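Long-range contact in uncharacterized aldehyde dehydrogenase AldY (Bacillus subtilis, PDB 4DNG), which probably oxidises aldehydes to carboxylates with NAD(+) as the electron acceptor and may help protect cells against stress from ethanol and related compounds: residues K8-R22 / A201-E213. Residues are numbered along the deposited sequence; the frame is centred on the assembly and turned at random.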
loop_
_atom_site.group_PDB
_atom_site.type_symbol
_atom_site.label_atom_id
_atom_site.label_comp_id
_atom_site.label_asym_id
_atom_site.label_seq_id
_atom_site.Cartn_x
_atom_site.Cartn_y
_atom_site.Cartn_z
ATOM N N LYS A 8 17.599 -14.864 24.553
ATOM C CA LYS A 8 17.790 -15.602 23.316
ATOM C C LYS A 8 16.730 -15.254 22.274
ATOM O O LYS A 8 15.701 -14.660 22.591
ATOM C CB LYS A 8 17.772 -17.109 23.594
ATOM C CG LYS A 8 18.460 -17.510 24.887
ATOM C CD LYS A 8 19.334 -18.736 24.711
ATOM C CE LYS A 8 20.448 -18.753 25.749
ATOM N NZ LYS A 8 21.445 -19.817 25.448
ATOM N N SER A 9 16.994 -15.628 21.024
ATOM C CA SER A 9 15.993 -15.568 19.994
ATOM C C SER A 9 15.041 -16.661 20.299
ATOM O O SER A 9 15.404 -17.628 20.971
ATOM C CB SER A 9 16.603 -15.834 18.634
ATOM O OG SER A 9 17.493 -14.799 18.291
ATOM N N PHE A 10 13.813 -16.514 19.817
ATOM C CA PHE A 10 12.853 -17.592 19.895
ATOM C C PHE A 10 12.551 -17.915 18.448
ATOM O O PHE A 10 11.839 -17.167 17.782
ATOM C CB PHE A 10 11.602 -17.177 20.670
ATOM C CG PHE A 10 10.619 -18.289 20.913
ATOM C CD1 PHE A 10 10.760 -19.149 21.990
ATOM C CD2 PHE A 10 9.516 -18.452 20.090
ATOM C CE1 PHE A 10 9.840 -20.180 22.220
ATOM C CE2 PHE A 10 8.585 -19.477 20.322
ATOM C CZ PHE A 10 8.744 -20.338 21.391
ATOM N N ILE A 11 13.142 -19.019 17.981
ATOM C CA ILE A 11 12.967 -19.532 16.631
ATOM C C ILE A 11 12.363 -20.939 16.683
ATOM O O ILE A 11 12.759 -21.767 17.504
ATOM C CB ILE A 11 14.302 -19.483 15.825
ATOM C CG1 ILE A 11 14.873 -18.044 15.820
ATOM C CG2 ILE A 11 14.080 -19.933 14.388
ATOM C CD1 ILE A 11 16.352 -17.904 15.481
ATOM N N ASN A 12 11.366 -21.172 15.830
ATOM C CA ASN A 12 10.712 -22.478 15.665
ATOM C C ASN A 12 10.386 -23.163 16.975
ATOM O O ASN A 12 10.550 -24.371 17.118
ATOM C CB ASN A 12 11.559 -23.404 14.770
ATOM C CG ASN A 12 10.753 -24.564 14.168
ATOM O OD1 ASN A 12 9.529 -24.491 13.989
ATOM N ND2 ASN A 12 11.451 -25.645 13.857
ATOM N N GLY A 13 9.942 -22.380 17.947
ATOM C CA GLY A 13 9.484 -22.932 19.206
ATOM C C GLY A 13 10.607 -23.154 20.183
ATOM O O GLY A 13 10.390 -23.777 21.221
ATOM N N LYS A 14 11.806 -22.652 19.863
ATOM C CA LYS A 14 12.983 -22.856 20.731
ATOM C C LYS A 14 13.761 -21.590 21.044
ATOM O O LYS A 14 13.918 -20.697 20.192
ATOM C CB LYS A 14 13.977 -23.846 20.109
ATOM C CG LYS A 14 13.405 -25.131 19.529
ATOM C CD LYS A 14 13.178 -26.162 20.610
ATOM C CE LYS A 14 13.248 -27.560 20.011
ATOM N NZ LYS A 14 13.355 -28.585 21.079
ATOM N N TRP A 15 14.297 -21.547 22.258
ATOM C CA TRP A 15 15.261 -20.520 22.653
ATOM C C TRP A 15 16.576 -20.877 22.055
ATOM O O TRP A 15 17.129 -21.929 22.336
ATOM C CB TRP A 15 15.319 -20.369 24.179
ATOM C CG TRP A 15 13.958 -19.982 24.685
ATOM C CD1 TRP A 15 12.954 -20.821 25.181
ATOM C CD2 TRP A 15 13.355 -18.650 24.638
ATOM N NE1 TRP A 15 11.811 -20.104 25.461
ATOM C CE2 TRP A 15 11.993 -18.794 25.179
ATOM C CE3 TRP A 15 13.808 -17.383 24.268
ATOM C CZ2 TRP A 15 11.142 -17.710 25.320
ATOM C CZ3 TRP A 15 12.936 -16.295 24.403
ATOM C CH2 TRP A 15 11.639 -16.456 24.921
ATOM N N THR A 16 17.058 -19.990 21.198
ATOM C CA THR A 16 18.137 -20.256 20.275
ATOM C C THR A 16 19.141 -19.143 20.432
ATOM O O THR A 16 18.825 -17.966 20.143
ATOM C CB THR A 16 17.585 -20.178 18.847
ATOM O OG1 THR A 16 16.683 -21.261 18.643
ATOM C CG2 THR A 16 18.687 -20.209 17.798
ATOM N N GLY A 17 20.344 -19.505 20.879
ATOM C CA GLY A 17 21.478 -18.573 20.923
ATOM C C GLY A 17 21.851 -18.011 19.551
ATOM O O GLY A 17 21.489 -18.565 18.511
ATOM N N GLY A 18 22.578 -16.899 19.556
ATOM C CA GLY A 18 23.107 -16.306 18.338
ATOM C C GLY A 18 24.379 -16.991 17.881
ATOM O O GLY A 18 25.242 -17.318 18.686
ATOM N N GLU A 19 24.505 -17.174 16.574
ATOM C CA GLU A 19 25.632 -17.897 16.013
ATOM C C GLU A 19 26.735 -16.998 15.473
ATOM O O GLU A 19 27.637 -17.475 14.791
ATOM C CB GLU A 19 25.141 -18.814 14.895
ATOM C CG GLU A 19 24.338 -20.006 15.373
ATOM C CD GLU A 19 25.226 -21.123 15.859
ATOM O OE1 GLU A 19 25.800 -21.000 16.965
ATOM O OE2 GLU A 19 25.352 -22.124 15.122
ATOM N N SER A 20 26.676 -15.708 15.771
ATOM C CA SER A 20 27.536 -14.751 15.073
ATOM C C SER A 20 28.863 -14.528 15.771
ATOM O O SER A 20 29.768 -13.924 15.199
ATOM C CB SER A 20 26.825 -13.407 14.956
ATOM O OG SER A 20 27.148 -12.557 16.051
ATOM N N GLY A 21 28.959 -14.986 17.015
ATOM C CA GLY A 21 30.128 -14.756 17.850
ATOM C C GLY A 21 30.000 -13.513 18.710
ATOM O O GLY A 21 30.586 -13.429 19.783
ATOM N N ARG A 22 29.217 -12.550 18.242
ATOM C CA ARG A 22 29.154 -11.226 18.861
ATOM C C ARG A 22 28.065 -11.204 19.916
ATOM O O ARG A 22 27.100 -11.971 19.847
ATOM C CB ARG A 22 28.884 -10.131 17.802
ATOM C CG ARG A 22 30.078 -9.760 16.917
ATOM C CD ARG A 22 29.959 -8.330 16.358
ATOM N NE ARG A 22 28.778 -8.253 15.527
ATOM C CZ ARG A 22 27.774 -7.407 15.676
ATOM N NH1 ARG A 22 27.810 -6.439 16.593
ATOM N NH2 ARG A 22 26.746 -7.516 14.846
ATOM N N ALA A 201 5.042 -23.993 17.028
ATOM C CA ALA A 201 6.414 -23.626 16.704
ATOM C C ALA A 201 6.468 -22.977 15.326
ATOM O O ALA A 201 5.803 -23.430 14.395
ATOM C CB ALA A 201 7.288 -24.868 16.725
ATOM N N GLY A 202 7.252 -21.913 15.199
ATOM C CA GLY A 202 7.431 -21.268 13.915
ATOM C C GLY A 202 6.474 -20.143 13.562
ATOM O O GLY A 202 6.777 -19.342 12.672
ATOM N N VAL A 203 5.318 -20.072 14.222
ATOM C CA VAL A 203 4.346 -19.002 13.914
ATOM C C VAL A 203 4.797 -17.617 14.423
ATOM O O VAL A 203 4.515 -16.608 13.774
ATOM C CB VAL A 203 2.912 -19.329 14.393
ATOM C CG1 VAL A 203 1.992 -18.137 14.179
ATOM C CG2 VAL A 203 2.364 -20.528 13.642
ATOM N N LEU A 204 5.473 -17.579 15.577
ATOM C CA LEU A 204 6.136 -16.365 16.074
ATOM C C LEU A 204 7.634 -16.557 16.276
ATOM O O LEU A 204 8.063 -17.303 17.153
ATOM C CB LEU A 204 5.534 -15.891 17.394
ATOM C CG LEU A 204 6.260 -14.670 17.976
ATOM C CD1 LEU A 204 6.281 -13.540 16.949
ATOM C CD2 LEU A 204 5.653 -14.193 19.294
ATOM N N ASN A 205 8.432 -15.844 15.493
ATOM C CA ASN A 205 9.861 -15.915 15.642
ATOM C C ASN A 205 10.416 -14.561 16.056
ATOM O O ASN A 205 10.105 -13.548 15.424
ATOM C CB ASN A 205 10.470 -16.411 14.337
ATOM C CG ASN A 205 9.917 -17.768 13.927
ATOM O OD1 ASN A 205 10.362 -18.810 14.417
ATOM N ND2 ASN A 205 8.916 -17.761 13.051
ATOM N N VAL A 206 11.200 -14.544 17.137
ATOM C CA VAL A 206 11.775 -13.308 17.645
ATOM C C VAL A 206 13.298 -13.329 17.542
ATOM O O VAL A 206 13.965 -14.132 18.194
ATOM C CB VAL A 206 11.356 -13.016 19.104
ATOM C CG1 VAL A 206 12.112 -11.806 19.627
ATOM C CG2 VAL A 206 9.848 -12.797 19.225
ATOM N N MET A 207 13.827 -12.417 16.732
ATOM C CA MET A 207 15.243 -12.330 16.422
ATOM C C MET A 207 15.982 -11.341 17.296
ATOM O O MET A 207 15.646 -10.150 17.332
ATOM C CB MET A 207 15.398 -11.874 14.981
ATOM C CG MET A 207 14.633 -12.786 14.036
ATOM S SD MET A 207 15.394 -14.425 14.050
ATOM C CE MET A 207 13.937 -15.335 13.585
ATOM N N LEU A 208 16.985 -11.842 18.006
ATOM C CA LEU A 208 17.884 -10.985 18.765
ATOM C C LEU A 208 19.150 -10.813 17.957
ATOM O O LEU A 208 19.939 -11.737 17.797
ATOM C CB LEU A 208 18.173 -11.581 20.143
ATOM C CG LEU A 208 17.271 -11.032 21.242
ATOM C CD1 LEU A 208 15.806 -11.227 20.902
ATOM C CD2 LEU A 208 17.600 -11.680 22.584
ATOM N N THR A 209 19.317 -9.634 17.404
ATOM C CA THR A 209 20.383 -9.405 16.477
ATOM C C THR A 209 20.560 -7.927 16.264
ATOM O O THR A 209 19.987 -7.120 16.987
ATOM C CB THR A 209 20.118 -10.139 15.150
ATOM O OG1 THR A 209 21.223 -9.925 14.265
ATOM C CG2 THR A 209 18.820 -9.640 14.519
ATOM N N ASP A 210 21.381 -7.555 15.292
ATOM C CA ASP A 210 21.534 -6.144 14.978
ATOM C C ASP A 210 21.772 -6.003 13.489
ATOM O O ASP A 210 21.957 -6.992 12.770
ATOM C CB ASP A 210 22.622 -5.464 15.853
ATOM C CG ASP A 210 24.041 -5.937 15.539
ATOM O OD1 ASP A 210 24.198 -6.873 14.728
ATOM O OD2 ASP A 210 25.017 -5.371 16.098
ATOM N N VAL A 211 21.706 -4.778 13.012
ATOM C CA VAL A 211 21.852 -4.544 11.590
ATOM C C VAL A 211 23.269 -4.894 11.131
ATOM O O VAL A 211 23.485 -5.352 10.004
ATOM C CB VAL A 211 21.383 -3.131 11.236
ATOM C CG1 VAL A 211 21.815 -2.766 9.844
ATOM C CG2 VAL A 211 19.851 -3.063 11.381
ATOM N N LYS A 212 24.226 -4.747 12.038
ATOM C CA LYS A 212 25.584 -5.174 11.766
ATOM C C LYS A 212 25.629 -6.669 11.336
ATOM O O LYS A 212 26.411 -7.053 10.476
ATOM C CB LYS A 212 26.454 -4.924 12.981
ATOM C CG LYS A 212 26.769 -3.456 13.181
ATOM C CD LYS A 212 27.521 -3.222 14.476
ATOM C CE LYS A 212 28.015 -1.787 14.572
ATOM N NZ LYS A 212 28.831 -1.546 15.803
ATOM N N GLU A 213 24.791 -7.506 11.934
ATOM C CA GLU A 213 24.685 -8.885 11.481
ATOM C C GLU A 213 23.865 -8.999 10.201
ATOM O O GLU A 213 24.238 -9.699 9.279
ATOM C CB GLU A 213 24.102 -9.786 12.565
ATOM C CG GLU A 213 25.103 -10.207 13.628
ATOM C CD GLU A 213 26.398 -10.769 13.065
ATOM O OE1 GLU A 213 26.329 -11.725 12.270
ATOM O OE2 GLU A 213 27.489 -10.269 13.441
HETATM O O HOH W 1 19.869 -14.534 18.995
HETATM O O HOH W 2 8.223 -20.325 17.118
#
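F10 and V206 form an antiparallel hydrogen-bonded pair: F10 N gives to V206 O (2.9 Å) and V206 N to F10 O (2.8 Å). Two side chains add bonds on either side of this single bridge. S9 OG accepts a nearly straight bond from L208 N at 3.0 Å. N12 N points almost end-on at the amide oxygen N205 OD1 (2.9 Å). A water accepts from G202 N, donates to L204 O and takes a weak bond from G13 N.

Apolar contact is modest. The M207 chain bends at chi2 (-66°), which brings its CE against I11 CG1 at 3.6 Å.

Charge dominates the far end, where R22, D210 and E213 form a salt-bridge network. R22 meets D210 end-on, NH1 to OD2 and NH2 to OD1 (2.6 Å), with the two planes nearly coplanar. It grips E213 side-on, NE and NH2 both reaching the anti lone pair of OE2. D210 OD1 also caps helix 211-214 by accepting from E213 N. With an alanine here in place of R22, D210 and E213 would probably lose the positive charge they share.

N205 and M207 also bond through their backbones to strand 173-177. The N-terminal beta hairpin, turning through a type I' turn, thus lies along strand 204-206 of the sheet that also holds strand 226-231, consistent with the Rossmann-like NAD-binding domain of aldehyde dehydrogenases.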